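Local coordinates for protein D-glycerate 2-kinase (Thermotoga maritima, PDB 2B8N) that catalyses the magnesium- and ATP-dependent phosphorylation of D-glycerate to 2-phosphoglycerate during serine degradation, at residues M64-A68 against L130-S134; D50-A56 against K75-V81; T109-R114 against S139-P144; G204-D208 against I257-N262; P214-D218 against H251-I257. All coordinates share one frame; numbering follows the deposited sequence.

Contact 1: M64-A68 against L130-S134; sequences MAKAA and LFLLS
The carbonyl oxygen of Met64 accepts the helical hydrogen bond of Ala68 N at 3.1 Å, and the CD1 methyl of Leu132 lies against the same Met64 O at 3.6 Å. That methyl also meets CA of Ala65 at 3.8 Å and CB of Ala68 at 4.0 Å, so a single branch of Leu132 rests on one turn of the helix. Met64, here a selenomethionine, travels the other way: it and Leu132 run antiparallel alongside one another. Its chain runs straight as far as SE and then bends at chi3 (68°), which turns CE onto Leu132 CB at 3.9 Å and beside the backbone N of Leu133. Met64 SE passes 4.1 Å from Ser134 OG, a packing distance; the hydroxyl's hydrogen bond is with Ala60 N. One turn on, the Ala68 methyl is what meets Leu130 CD2, at 3.9 Å. No hydrogen bond links the segments, and every residue that touches is buried. The axes pass 9.6 Å apart at 143°, the helix running roughly against the strand, and Leu54 of the neighbouring strand touches both Ala68 and Leu132. A helix laid over adjacent strands of a parallel sheet in this way is characteristic of a layered alpha/beta fold.

Contact 2: D50-A56 against K75-V81; sequences DRVILVA and KIRKGVV
Val52 pairs with Ile76 where strands 52-57 and 76-84 run as the parallel strands of a beta-alpha-beta unit whose crossover is helix 61-72. In the backbone hydrogen-bond ladder, Val52 N donates to Lys75 O and Arg77 N to Val52 O, both at 2.9 Å; further on, Leu54 N reaches Lys78 O, Ala56 N reaches Val80 O and, most bent at 145°, Val80 N reaches Leu54 O. Between the pairs Val52-Ile76 and Leu54-Gly79 the second strand has one residue more than the first (Arg77 and Lys78 against Ile53), an irregularity like a beta bulge.

Apolar pairs form on both faces. On the face towards helix 61-72, Ile76 holds CG1 opposite its carbonyl carbon (chi1 -67°) and extends along the partner strand: CG1 meets Val52 CG1 at 3.9 Å, and CD1 reaches Leu54 CD1 at 3.6 Å. An alanine in place of Ile76 would lack the CG1-CD1 arm and would probably leave a gap beside Val52 and Leu54. On the other face the side chains of Val55 and Val80 lie side by side, Val55 CG2 3.9 Å from Val80 CG1.

Among the charged groups, Asp50 OD1 stays 4.5 Å from Lys75 NZ, too far for a salt bridge. Arg51, paired with Asp127, has NH1 of Arg77 over one face of its guanidinium, 3.9 Å from Arg51 CZ, the planes 48° apart.

Contact 3: T109-R114 against S139-P144; sequences TIKTTR and SLFELP
Thr113 meets Glu142 where the chain leaving helix 137-140, after strand 128-133, packs on helix 107-120 of the alpha/beta domain built round the parallel sheet. With OG1 beside its own backbone N (chi1 -63°), the threonine accepts Glu142 N at 2.9 Å and donates to Thr109 O, also at 2.9 Å; that carbonyl takes Thr113 N as well, the hydroxyl approaching from above its plane. The same rotation turns Thr113 CG2 onto Leu143 CB, 3.6 Å away. A valine at Thr113 would lack the hydroxyl, which would probably leave Glu142 N without its acceptor.

Glu142 folds back, and its OE1 accepts Leu143 N; Ser178, Lys181 and Arg174 hold the carboxylate from outside. Leu143 sets CG away from its backbone N (chi1 173°) and swings CD1 to the helix, nearly perpendicular to Ile110 and Arg114. Leu143 CD1 meets Ile110 CG2 at 3.8 Å and lies over one face of the Arg114 guanidinium, 3.7 Å from CZ.

Contact 4: G204-D208 against I257-N262; sequences GDRLD and IHLIGN
Asp205 and Asn262 cross at about a right angle, yet their carboxylate and amide planes are only 15° apart. Asn262 ND2 donates to Asp205 OD2 at 3.1 Å, reaching it from above the carboxylate plane; the bond is also bent, 137° at the hydrogen. Each group has a second anchor: Asp205 OD1 is bonded to Ser200 OG, and Asn262 OD1 caps Lys265 N. Asn262 thus occupies the N-cap of helix 263-276. With its CG between backbone N and carbonyl carbon (chi1 61°), the side chain can turn one end to the helix and the other to the aspartate, which is likely to fix the rotation of the amide.

The apolar half is arranged differently. Leu207 and Ile257 meet tip to tip, Leu207 CD2 standing 3.9 Å from Ile257 CG2 and Leu207 CD1 4.0 Å from Ile257 CD1. Leu259, two residues along the strand, touches both loop side chains: its CD1 lies against Asp205 CB at 3.7 Å, and its CD2 is 4.2 Å from Leu207 CD2.

The loop 204-208, which follows strand 193-199, therefore lies over strand 255-261 at one edge of the parallel sheet. Strand 193-199 borders that edge strand through His258 and Ile260, with Val198 touching Ile257, and helix 263-276 leads off directly from Asn262.

Contact 5: P214-D218 against H251-I257; sequences PAWPD and HLSNVEI
Leu252 pushes its CD1 methyl into the bend of the chain at Trp216 and Pro217, 3.5 Å from Trp216 N and 3.8 Å from Pro217 CD. Holding CG opposite its carbonyl carbon (chi1 -58°) sends the branch toward 214-218. The proline ring packs against the backbone of His251, Pro217 CB 4.0 Å from His251 N.

A second bump is Ile257 CD1, which meets Trp216 CE3 at 3.5 Å, at the indole's edge and near its plane, the side chains square to each other; Ala215 O borders the same methyl at 3.6 Å. Pro217 CD lies over one face of that indole. Between the bumps Val255 CG2 stands 4.2 Å from Ala215 CB.

The loop between strand 193-199 and helix 222-231 packs here on the start of edge strand 255-261 and the chain leading into it, with Ala186 of helix 184-189 touching Ala215, Leu252 and Val255. Within these two segments the fit is apolar, while Asp218, through Thr248 and Pro249, adds polar ties just before 251.

In the fold
Four of the five contacts meet on the six-stranded parallel sheet. Contacts 1 and 2, with centres 9 Å apart, interlock along the chain and are joined by backbone bonds between strands 128-133 and 52-57. Contact 3, its centre about 18 Å from the centres of both, lies where helix 107-120, which precedes strand 128-133, meets the helix end and loop that follow it; it touches contact 1 through Phe131 and Phe141. Contacts 4 and 5 come later, share Ile257 on edge strand 255-261, and have centres 13 Å apart; Trp216 packs on Leu207 between them. Pro214 of contact 5 touches both Phe131 and Phe141. The set ties segments distant in sequence into one alpha/beta domain of the kinase.

Contact 1: M64-A68 against L130-S134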
# COMPACT_ATOMS: atom_id res chain seq x y z
N MSE A 64 -8.97 8.61 -7.81
CA MSE A 64 -8.55 7.99 -9.06
C MSE A 64 -9.67 8.08 -10.11
O MSE A 64 -9.40 8.35 -11.29
CB MSE A 64 -8.16 6.53 -8.84
CG MSE A 64 -6.94 6.33 -7.98
SE MSE A 64 -6.45 4.43 -7.88
CE MSE A 64 -5.87 4.03 -9.72
N ALA A 65 -10.93 7.87 -9.70
CA ALA A 65 -12.05 7.98 -10.62
C ALA A 65 -12.18 9.42 -11.13
O ALA A 65 -12.23 9.65 -12.32
CB ALA A 65 -13.35 7.54 -9.96
N LYS A 66 -12.21 10.39 -10.21
CA LYS A 66 -12.27 11.79 -10.60
C LYS A 66 -11.19 12.18 -11.62
O LYS A 66 -11.48 12.94 -12.55
CB LYS A 66 -12.14 12.69 -9.39
CG LYS A 66 -12.14 14.18 -9.74
CD LYS A 66 -12.25 15.04 -8.50
CE LYS A 66 -11.97 16.50 -8.84
NZ LYS A 66 -10.55 16.70 -9.22
N ALA A 67 -9.96 11.71 -11.42
CA ALA A 67 -8.86 12.04 -12.35
C ALA A 67 -9.05 11.41 -13.75
O ALA A 67 -8.73 12.03 -14.75
CB ALA A 67 -7.51 11.66 -11.74
N ALA A 68 -9.57 10.20 -13.81
CA ALA A 68 -9.89 9.52 -15.06
C ALA A 68 -11.01 10.21 -15.83
O ALA A 68 -10.98 10.31 -17.05
CB ALA A 68 -10.29 8.09 -14.78
N LEU A 130 -12.05 0.11 -17.52
CA LEU A 130 -10.94 0.82 -16.91
C LEU A 130 -10.98 0.53 -15.41
O LEU A 130 -11.79 1.10 -14.68
CB LEU A 130 -11.08 2.33 -17.20
CG LEU A 130 -10.12 3.22 -16.41
CD1 LEU A 130 -8.65 2.79 -16.65
CD2 LEU A 130 -10.35 4.73 -16.71
N PHE A 131 -10.10 -0.38 -14.97
CA PHE A 131 -10.13 -0.90 -13.61
C PHE A 131 -9.13 -0.15 -12.75
O PHE A 131 -7.93 -0.39 -12.83
CB PHE A 131 -9.85 -2.40 -13.64
CG PHE A 131 -10.13 -3.11 -12.34
CD1 PHE A 131 -11.22 -2.78 -11.55
CD2 PHE A 131 -9.31 -4.14 -11.93
CE1 PHE A 131 -11.48 -3.45 -10.35
CE2 PHE A 131 -9.56 -4.83 -10.74
CZ PHE A 131 -10.64 -4.47 -9.95
N LEU A 132 -9.64 0.77 -11.93
CA LEU A 132 -8.80 1.65 -11.08
C LEU A 132 -8.71 1.05 -9.69
O LEU A 132 -9.71 1.05 -8.92
CB LEU A 132 -9.39 3.07 -11.03
CG LEU A 132 -9.58 3.77 -12.37
CD1 LEU A 132 -10.45 5.00 -12.24
CD2 LEU A 132 -8.25 4.11 -13.00
N LEU A 133 -7.54 0.52 -9.35
CA LEU A 133 -7.41 -0.29 -8.15
C LEU A 133 -6.39 0.27 -7.16
O LEU A 133 -5.28 0.65 -7.54
CB LEU A 133 -7.05 -1.73 -8.54
CG LEU A 133 -7.06 -2.84 -7.49
CD1 LEU A 133 -8.41 -3.03 -6.81
CD2 LEU A 133 -6.62 -4.14 -8.16
N SER A 134 -6.80 0.31 -5.89
CA SER A 134 -5.93 0.65 -4.75
C SER A 134 -6.20 -0.29 -3.58
O SER A 134 -7.01 -1.21 -3.71
CB SER A 134 -6.13 2.13 -4.33
OG SER A 134 -7.49 2.51 -4.38

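Contact 2: D50-A56 against K75-V81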
# COMPACT_ATOMS: atom_id res chain seq x y z
N ASP A 50 -11.09 4.10 -25.21
CA ASP A 50 -12.38 4.44 -25.77
C ASP A 50 -13.45 3.46 -25.31
O ASP A 50 -13.13 2.32 -24.93
CB ASP A 50 -12.29 4.39 -27.30
CG ASP A 50 -11.53 5.56 -27.87
OD1 ASP A 50 -11.95 6.71 -27.62
OD2 ASP A 50 -10.52 5.33 -28.59
N ARG A 51 -14.72 3.90 -25.36
CA ARG A 51 -15.86 3.03 -25.01
C ARG A 51 -15.69 2.43 -23.61
O ARG A 51 -15.78 1.21 -23.45
CB ARG A 51 -15.97 1.88 -26.01
CG ARG A 51 -16.19 2.28 -27.43
CD ARG A 51 -16.37 1.04 -28.28
NE ARG A 51 -17.59 1.17 -29.07
CZ ARG A 51 -18.73 0.51 -28.87
NH1 ARG A 51 -18.85 -0.37 -27.89
NH2 ARG A 51 -19.76 0.74 -29.67
N VAL A 52 -15.44 3.30 -22.62
CA VAL A 52 -14.94 2.90 -21.30
C VAL A 52 -16.09 2.76 -20.28
O VAL A 52 -16.97 3.62 -20.20
CB VAL A 52 -13.82 3.94 -20.78
CG1 VAL A 52 -13.31 3.59 -19.41
CG2 VAL A 52 -12.64 4.04 -21.77
N ILE A 53 -16.08 1.64 -19.57
CA ILE A 53 -16.83 1.48 -18.34
C ILE A 53 -15.78 1.54 -17.24
O ILE A 53 -14.87 0.74 -17.20
CB ILE A 53 -17.61 0.14 -18.29
CG1 ILE A 53 -18.80 0.17 -19.27
CG2 ILE A 53 -18.13 -0.13 -16.86
CD1 ILE A 53 -18.43 0.18 -20.72
N LEU A 54 -15.92 2.50 -16.35
CA LEU A 54 -14.93 2.76 -15.30
C LEU A 54 -15.41 2.08 -14.01
O LEU A 54 -16.55 2.31 -13.57
CB LEU A 54 -14.73 4.27 -15.11
CG LEU A 54 -13.87 4.84 -13.97
CD1 LEU A 54 -13.48 6.31 -14.28
CD2 LEU A 54 -14.57 4.73 -12.60
N VAL A 55 -14.54 1.23 -13.47
CA VAL A 55 -14.74 0.57 -12.18
C VAL A 55 -13.54 0.88 -11.28
O VAL A 55 -12.39 0.49 -11.58
CB VAL A 55 -14.92 -0.95 -12.35
CG1 VAL A 55 -15.06 -1.63 -10.98
CG2 VAL A 55 -16.14 -1.26 -13.22
N ALA A 56 -13.81 1.58 -10.17
CA ALA A 56 -12.74 2.02 -9.27
C ALA A 56 -13.06 1.47 -7.91
O ALA A 56 -14.14 1.73 -7.38
CB ALA A 56 -12.63 3.54 -9.22
N LYS A 75 -16.30 9.69 -23.02
CA LYS A 75 -15.80 8.40 -23.46
C LYS A 75 -16.04 7.36 -22.39
O LYS A 75 -16.02 6.17 -22.68
CB LYS A 75 -14.30 8.43 -23.75
CG LYS A 75 -13.90 9.35 -24.86
CD LYS A 75 -12.40 9.56 -24.85
CE LYS A 75 -11.93 9.99 -26.20
NZ LYS A 75 -10.68 10.74 -26.06
N ILE A 76 -16.21 7.81 -21.14
CA ILE A 76 -16.76 6.94 -20.10
C ILE A 76 -18.30 6.99 -20.20
O ILE A 76 -18.93 8.04 -20.10
CB ILE A 76 -16.33 7.32 -18.66
CG1 ILE A 76 -14.83 7.10 -18.43
CG2 ILE A 76 -17.14 6.50 -17.62
CD1 ILE A 76 -14.24 8.05 -17.38
N ARG A 77 -18.86 5.80 -20.39
CA ARG A 77 -20.28 5.61 -20.57
C ARG A 77 -20.96 5.37 -19.24
O ARG A 77 -22.11 5.74 -19.07
CB ARG A 77 -20.48 4.46 -21.52
CG ARG A 77 -19.79 4.76 -22.83
CD ARG A 77 -20.00 3.73 -23.89
NE ARG A 77 -19.85 4.36 -25.19
CZ ARG A 77 -20.27 3.84 -26.34
NH1 ARG A 77 -20.85 2.64 -26.38
NH2 ARG A 77 -20.08 4.52 -27.46
N LYS A 78 -20.24 4.75 -18.30
CA LYS A 78 -20.75 4.46 -16.96
C LYS A 78 -19.55 4.39 -16.02
O LYS A 78 -18.49 3.88 -16.38
CB LYS A 78 -21.52 3.13 -16.93
CG LYS A 78 -22.93 3.24 -16.33
CD LYS A 78 -22.92 3.56 -14.83
CE LYS A 78 -23.69 4.88 -14.48
NZ LYS A 78 -22.81 6.13 -14.51
N GLY A 79 -19.72 4.92 -14.81
CA GLY A 79 -18.70 4.85 -13.78
C GLY A 79 -19.29 4.42 -12.44
O GLY A 79 -20.42 4.77 -12.08
N VAL A 80 -18.49 3.65 -11.71
CA VAL A 80 -18.87 3.17 -10.39
C VAL A 80 -17.66 3.16 -9.45
O VAL A 80 -16.53 2.86 -9.86
CB VAL A 80 -19.54 1.77 -10.46
CG1 VAL A 80 -18.56 0.74 -10.98
CG2 VAL A 80 -20.12 1.35 -9.11
N VAL A 81 -17.91 3.53 -8.20
CA VAL A 81 -16.88 3.77 -7.19
C VAL A 81 -17.28 3.04 -5.91
O VAL A 81 -18.39 3.22 -5.40
CB VAL A 81 -16.77 5.30 -6.94
CG1 VAL A 81 -15.94 5.62 -5.69
CG2 VAL A 81 -16.20 6.01 -8.19

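Contact 3: T109-R114 against S139-P144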
# COMPACT_ATOMS: atom_id res chain seq x y z
N THR A 109 -20.59 -4.61 0.74
CA THR A 109 -19.63 -5.20 -0.20
C THR A 109 -20.34 -6.10 -1.23
O THR A 109 -20.17 -5.93 -2.43
CB THR A 109 -18.53 -6.01 0.52
OG1 THR A 109 -17.92 -5.19 1.53
CG2 THR A 109 -17.46 -6.46 -0.47
N ILE A 110 -21.15 -7.02 -0.74
CA ILE A 110 -21.98 -7.91 -1.58
C ILE A 110 -22.89 -7.13 -2.55
O ILE A 110 -22.94 -7.43 -3.76
CB ILE A 110 -22.87 -8.82 -0.70
CG1 ILE A 110 -22.00 -9.84 0.01
CG2 ILE A 110 -23.92 -9.55 -1.54
CD1 ILE A 110 -22.69 -10.52 1.14
N LYS A 111 -23.63 -6.17 -2.01
CA LYS A 111 -24.50 -5.36 -2.82
C LYS A 111 -23.72 -4.65 -3.96
O LYS A 111 -24.08 -4.75 -5.16
CB LYS A 111 -25.23 -4.34 -1.94
CG LYS A 111 -26.51 -4.89 -1.26
CD LYS A 111 -26.77 -4.24 0.11
CE LYS A 111 -28.20 -4.41 0.59
NZ LYS A 111 -28.92 -3.11 0.56
N THR A 112 -22.65 -3.96 -3.59
CA THR A 112 -21.95 -3.12 -4.56
C THR A 112 -21.19 -3.95 -5.60
O THR A 112 -21.14 -3.57 -6.77
CB THR A 112 -21.02 -2.11 -3.90
OG1 THR A 112 -20.05 -2.79 -3.08
CG2 THR A 112 -21.85 -1.12 -3.08
N THR A 113 -20.60 -5.06 -5.17
CA THR A 113 -19.92 -5.98 -6.06
C THR A 113 -20.90 -6.60 -7.06
O THR A 113 -20.62 -6.69 -8.24
CB THR A 113 -19.21 -7.11 -5.27
OG1 THR A 113 -18.19 -6.54 -4.43
CG2 THR A 113 -18.56 -8.13 -6.21
N ARG A 114 -22.05 -7.04 -6.56
CA ARG A 114 -23.09 -7.54 -7.42
C ARG A 114 -23.44 -6.50 -8.50
O ARG A 114 -23.63 -6.85 -9.66
CB ARG A 114 -24.29 -7.97 -6.57
CG ARG A 114 -25.54 -8.29 -7.32
CD ARG A 114 -26.56 -8.86 -6.34
NE ARG A 114 -26.16 -10.21 -5.93
CZ ARG A 114 -26.24 -10.73 -4.70
NH1 ARG A 114 -26.71 -10.02 -3.67
NH2 ARG A 114 -25.84 -11.99 -4.51
N SER A 139 -11.33 -6.77 0.75
CA SER A 139 -12.51 -6.49 1.58
C SER A 139 -13.62 -5.79 0.81
O SER A 139 -14.79 -6.08 1.03
CB SER A 139 -12.11 -5.62 2.76
OG SER A 139 -13.12 -5.65 3.75
N LEU A 140 -13.24 -4.86 -0.07
CA LEU A 140 -14.20 -3.95 -0.73
C LEU A 140 -14.80 -4.52 -2.02
O LEU A 140 -15.79 -3.99 -2.51
CB LEU A 140 -13.54 -2.61 -1.04
CG LEU A 140 -13.17 -1.64 0.09
CD1 LEU A 140 -12.17 -0.61 -0.44
CD2 LEU A 140 -14.40 -0.94 0.66
N PHE A 141 -14.20 -5.59 -2.54
CA PHE A 141 -14.63 -6.24 -3.78
C PHE A 141 -14.81 -7.71 -3.50
O PHE A 141 -13.82 -8.42 -3.36
CB PHE A 141 -13.54 -6.04 -4.85
CG PHE A 141 -14.03 -6.16 -6.27
CD1 PHE A 141 -15.26 -5.63 -6.66
CD2 PHE A 141 -13.22 -6.73 -7.23
CE1 PHE A 141 -15.69 -5.75 -7.96
CE2 PHE A 141 -13.64 -6.83 -8.54
CZ PHE A 141 -14.87 -6.34 -8.91
N GLU A 142 -16.06 -8.17 -3.36
CA GLU A 142 -16.34 -9.57 -3.00
C GLU A 142 -17.82 -9.93 -3.13
O GLU A 142 -18.71 -9.13 -2.82
CB GLU A 142 -15.84 -9.87 -1.57
CG GLU A 142 -15.95 -11.34 -1.13
CD GLU A 142 -15.12 -12.28 -1.99
OE1 GLU A 142 -15.59 -12.69 -3.08
OE2 GLU A 142 -14.00 -12.63 -1.58
N LEU A 143 -18.07 -11.15 -3.60
CA LEU A 143 -19.42 -11.72 -3.72
C LEU A 143 -19.23 -13.24 -3.77
O LEU A 143 -18.75 -13.74 -4.78
CB LEU A 143 -20.09 -11.21 -4.99
CG LEU A 143 -21.45 -11.81 -5.42
CD1 LEU A 143 -22.60 -11.20 -4.64
CD2 LEU A 143 -21.70 -11.63 -6.91
N PRO A 144 -19.52 -13.96 -2.67
CA PRO A 144 -19.32 -15.44 -2.66
C PRO A 144 -20.00 -16.19 -3.81
O PRO A 144 -20.98 -15.69 -4.39
CB PRO A 144 -19.94 -15.89 -1.32
CG PRO A 144 -20.00 -14.66 -0.47
CD PRO A 144 -19.96 -13.44 -1.36

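Contact 4: G204-D208 against I257-N262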
# COMPACT_ATOMS: atom_id res chain seq x y z
N GLY A 204 6.61 -5.46 -3.33
CA GLY A 204 6.93 -6.33 -4.45
C GLY A 204 5.80 -6.40 -5.46
O GLY A 204 5.85 -7.17 -6.41
N ASP A 205 4.77 -5.60 -5.23
CA ASP A 205 3.70 -5.37 -6.20
C ASP A 205 3.22 -6.67 -6.83
O ASP A 205 3.11 -6.78 -8.03
CB ASP A 205 4.11 -4.36 -7.31
CG ASP A 205 4.85 -3.11 -6.77
OD1 ASP A 205 4.42 -2.48 -5.76
OD2 ASP A 205 5.86 -2.73 -7.42
N ARG A 206 2.90 -7.64 -5.99
CA ARG A 206 2.52 -8.96 -6.45
C ARG A 206 1.05 -8.92 -6.86
O ARG A 206 0.17 -8.82 -6.01
CB ARG A 206 2.70 -9.95 -5.31
CG ARG A 206 4.13 -10.36 -5.00
CD ARG A 206 4.42 -11.73 -5.61
NE ARG A 206 3.66 -12.79 -4.95
CZ ARG A 206 3.85 -14.09 -5.15
NH1 ARG A 206 4.78 -14.52 -6.01
NH2 ARG A 206 3.12 -14.98 -4.47
N LEU A 207 0.79 -9.01 -8.16
CA LEU A 207 -0.57 -8.85 -8.69
C LEU A 207 -1.48 -10.05 -8.40
O LEU A 207 -2.68 -9.95 -8.55
CB LEU A 207 -0.53 -8.56 -10.20
CG LEU A 207 0.23 -7.29 -10.60
CD1 LEU A 207 0.65 -7.36 -12.06
CD2 LEU A 207 -0.61 -6.07 -10.33
N ASP A 208 -0.89 -11.17 -8.01
CA ASP A 208 -1.66 -12.35 -7.65
C ASP A 208 -2.18 -12.26 -6.22
O ASP A 208 -3.00 -13.06 -5.82
CB ASP A 208 -0.79 -13.60 -7.76
CG ASP A 208 0.47 -13.53 -6.91
OD1 ASP A 208 0.96 -12.41 -6.65
OD2 ASP A 208 1.00 -14.58 -6.52
N ILE A 257 -2.18 -4.70 -17.50
CA ILE A 257 -1.98 -4.06 -16.20
C ILE A 257 -0.81 -3.09 -16.19
O ILE A 257 0.27 -3.41 -16.69
CB ILE A 257 -1.79 -5.10 -15.07
CG1 ILE A 257 -3.02 -6.00 -14.96
CG2 ILE A 257 -1.55 -4.39 -13.72
CD1 ILE A 257 -2.88 -7.16 -14.01
N HIS A 258 -1.05 -1.90 -15.62
CA HIS A 258 -0.04 -0.87 -15.42
C HIS A 258 0.01 -0.46 -13.95
O HIS A 258 -1.01 -0.12 -13.36
CB HIS A 258 -0.35 0.33 -16.28
CG HIS A 258 -0.69 -0.02 -17.69
ND1 HIS A 258 0.26 -0.05 -18.70
CD2 HIS A 258 -1.86 -0.39 -18.26
CE1 HIS A 258 -0.32 -0.40 -19.83
NE2 HIS A 258 -1.60 -0.62 -19.59
N LEU A 259 1.20 -0.51 -13.36
CA LEU A 259 1.43 -0.06 -11.99
C LEU A 259 1.71 1.42 -12.07
O LEU A 259 2.79 1.82 -12.49
CB LEU A 259 2.64 -0.78 -11.33
CG LEU A 259 2.51 -2.27 -10.99
CD1 LEU A 259 3.89 -2.89 -10.65
CD2 LEU A 259 1.54 -2.47 -9.85
N ILE A 260 0.73 2.23 -11.66
CA ILE A 260 0.89 3.69 -11.70
C ILE A 260 1.45 4.27 -10.39
O ILE A 260 1.95 5.38 -10.36
CB ILE A 260 -0.43 4.42 -12.16
CG1 ILE A 260 -1.51 4.39 -11.08
CG2 ILE A 260 -0.96 3.80 -13.44
CD1 ILE A 260 -2.69 5.22 -11.40
N GLY A 261 1.37 3.52 -9.31
CA GLY A 261 2.07 3.94 -8.10
C GLY A 261 2.59 2.76 -7.33
O GLY A 261 1.96 1.73 -7.25
N ASN A 262 3.76 2.93 -6.75
CA ASN A 262 4.35 1.93 -5.86
C ASN A 262 5.54 2.54 -5.17
O ASN A 262 5.90 3.67 -5.46
CB ASN A 262 4.78 0.71 -6.66
CG ASN A 262 5.83 1.05 -7.69
OD1 ASN A 262 6.38 2.17 -7.69
ND2 ASN A 262 6.13 0.10 -8.57

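Contact 5: P214-D218 against H251-I257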
# COMPACT_ATOMS: atom_id res chain seq x y z
N PRO A 214 -8.07 -10.17 -9.00
CA PRO A 214 -9.34 -10.23 -9.70
C PRO A 214 -9.22 -10.15 -11.25
O PRO A 214 -10.07 -10.67 -11.97
CB PRO A 214 -10.10 -9.06 -9.10
CG PRO A 214 -9.08 -8.13 -8.69
CD PRO A 214 -7.92 -8.92 -8.25
N ALA A 215 -8.16 -9.52 -11.75
CA ALA A 215 -7.81 -9.62 -13.16
C ALA A 215 -6.41 -10.22 -13.26
O ALA A 215 -5.53 -9.63 -13.89
CB ALA A 215 -7.84 -8.27 -13.80
N TRP A 216 -6.19 -11.36 -12.59
CA TRP A 216 -4.91 -12.06 -12.68
C TRP A 216 -5.16 -13.54 -12.64
O TRP A 216 -5.95 -13.99 -11.82
CB TRP A 216 -3.99 -11.70 -11.52
CG TRP A 216 -2.58 -12.17 -11.75
CD1 TRP A 216 -1.96 -13.27 -11.22
CD2 TRP A 216 -1.61 -11.54 -12.59
NE1 TRP A 216 -0.67 -13.37 -11.67
CE2 TRP A 216 -0.43 -12.32 -12.52
CE3 TRP A 216 -1.64 -10.41 -13.40
CZ2 TRP A 216 0.71 -12.00 -13.23
CZ3 TRP A 216 -0.52 -10.09 -14.09
CH2 TRP A 216 0.65 -10.88 -14.02
N PRO A 217 -4.48 -14.32 -13.51
CA PRO A 217 -4.79 -15.75 -13.50
C PRO A 217 -4.42 -16.42 -12.17
O PRO A 217 -3.47 -15.99 -11.48
CB PRO A 217 -3.96 -16.31 -14.67
CG PRO A 217 -2.84 -15.40 -14.78
CD PRO A 217 -3.41 -14.03 -14.47
N ASP A 218 -5.18 -17.45 -11.82
CA ASP A 218 -4.99 -18.19 -10.57
C ASP A 218 -4.33 -19.52 -10.87
O ASP A 218 -4.98 -20.43 -11.41
CB ASP A 218 -6.34 -18.41 -9.87
CG ASP A 218 -6.24 -19.25 -8.61
OD1 ASP A 218 -5.13 -19.47 -8.09
OD2 ASP A 218 -7.30 -19.68 -8.11
N HIS A 251 -5.58 -18.97 -17.19
CA HIS A 251 -4.99 -18.07 -18.16
C HIS A 251 -6.03 -17.00 -18.48
O HIS A 251 -7.23 -17.26 -18.45
CB HIS A 251 -4.64 -18.86 -19.42
CG HIS A 251 -5.84 -19.49 -20.10
ND1 HIS A 251 -6.24 -20.79 -19.86
CD2 HIS A 251 -6.72 -18.98 -21.01
CE1 HIS A 251 -7.32 -21.06 -20.59
NE2 HIS A 251 -7.63 -19.98 -21.29
N LEU A 252 -5.55 -15.79 -18.76
CA LEU A 252 -6.43 -14.67 -19.15
C LEU A 252 -5.85 -14.00 -20.41
O LEU A 252 -4.67 -13.71 -20.45
CB LEU A 252 -6.54 -13.63 -18.02
CG LEU A 252 -7.06 -14.05 -16.62
CD1 LEU A 252 -6.92 -12.93 -15.60
CD2 LEU A 252 -8.48 -14.50 -16.67
N SER A 253 -6.67 -13.79 -21.43
CA SER A 253 -6.21 -13.18 -22.67
C SER A 253 -6.62 -11.71 -22.82
O SER A 253 -6.14 -11.04 -23.72
CB SER A 253 -6.76 -13.97 -23.86
OG SER A 253 -8.15 -14.21 -23.71
N ASN A 254 -7.50 -11.22 -21.95
CA ASN A 254 -8.10 -9.89 -22.11
C ASN A 254 -7.65 -8.86 -21.06
O ASN A 254 -8.46 -8.04 -20.61
CB ASN A 254 -9.63 -10.00 -22.10
CG ASN A 254 -10.16 -10.38 -20.73
OD1 ASN A 254 -9.48 -11.07 -19.97
ND2 ASN A 254 -11.37 -9.93 -20.42
N VAL A 255 -6.38 -8.88 -20.66
CA VAL A 255 -5.92 -7.98 -19.59
C VAL A 255 -4.63 -7.23 -19.89
O VAL A 255 -3.68 -7.80 -20.41
CB VAL A 255 -5.69 -8.76 -18.30
CG1 VAL A 255 -5.09 -7.86 -17.23
CG2 VAL A 255 -6.99 -9.39 -17.79
N GLU A 256 -4.59 -5.96 -19.54
CA GLU A 256 -3.37 -5.17 -19.57
C GLU A 256 -3.29 -4.50 -18.21
O GLU A 256 -4.23 -3.81 -17.81
CB GLU A 256 -3.41 -4.10 -20.66
N ILE A 257 -2.18 -4.70 -17.50
CA ILE A 257 -1.98 -4.06 -16.20
C ILE A 257 -0.81 -3.09 -16.19
O ILE A 257 0.27 -3.41 -16.69
CB ILE A 257 -1.79 -5.10 -15.07
CG1 ILE A 257 -3.02 -6.00 -14.96
CG2 ILE A 257 -1.55 -4.39 -13.72
CD1 ILE A 257 -2.88 -7.16 -14.01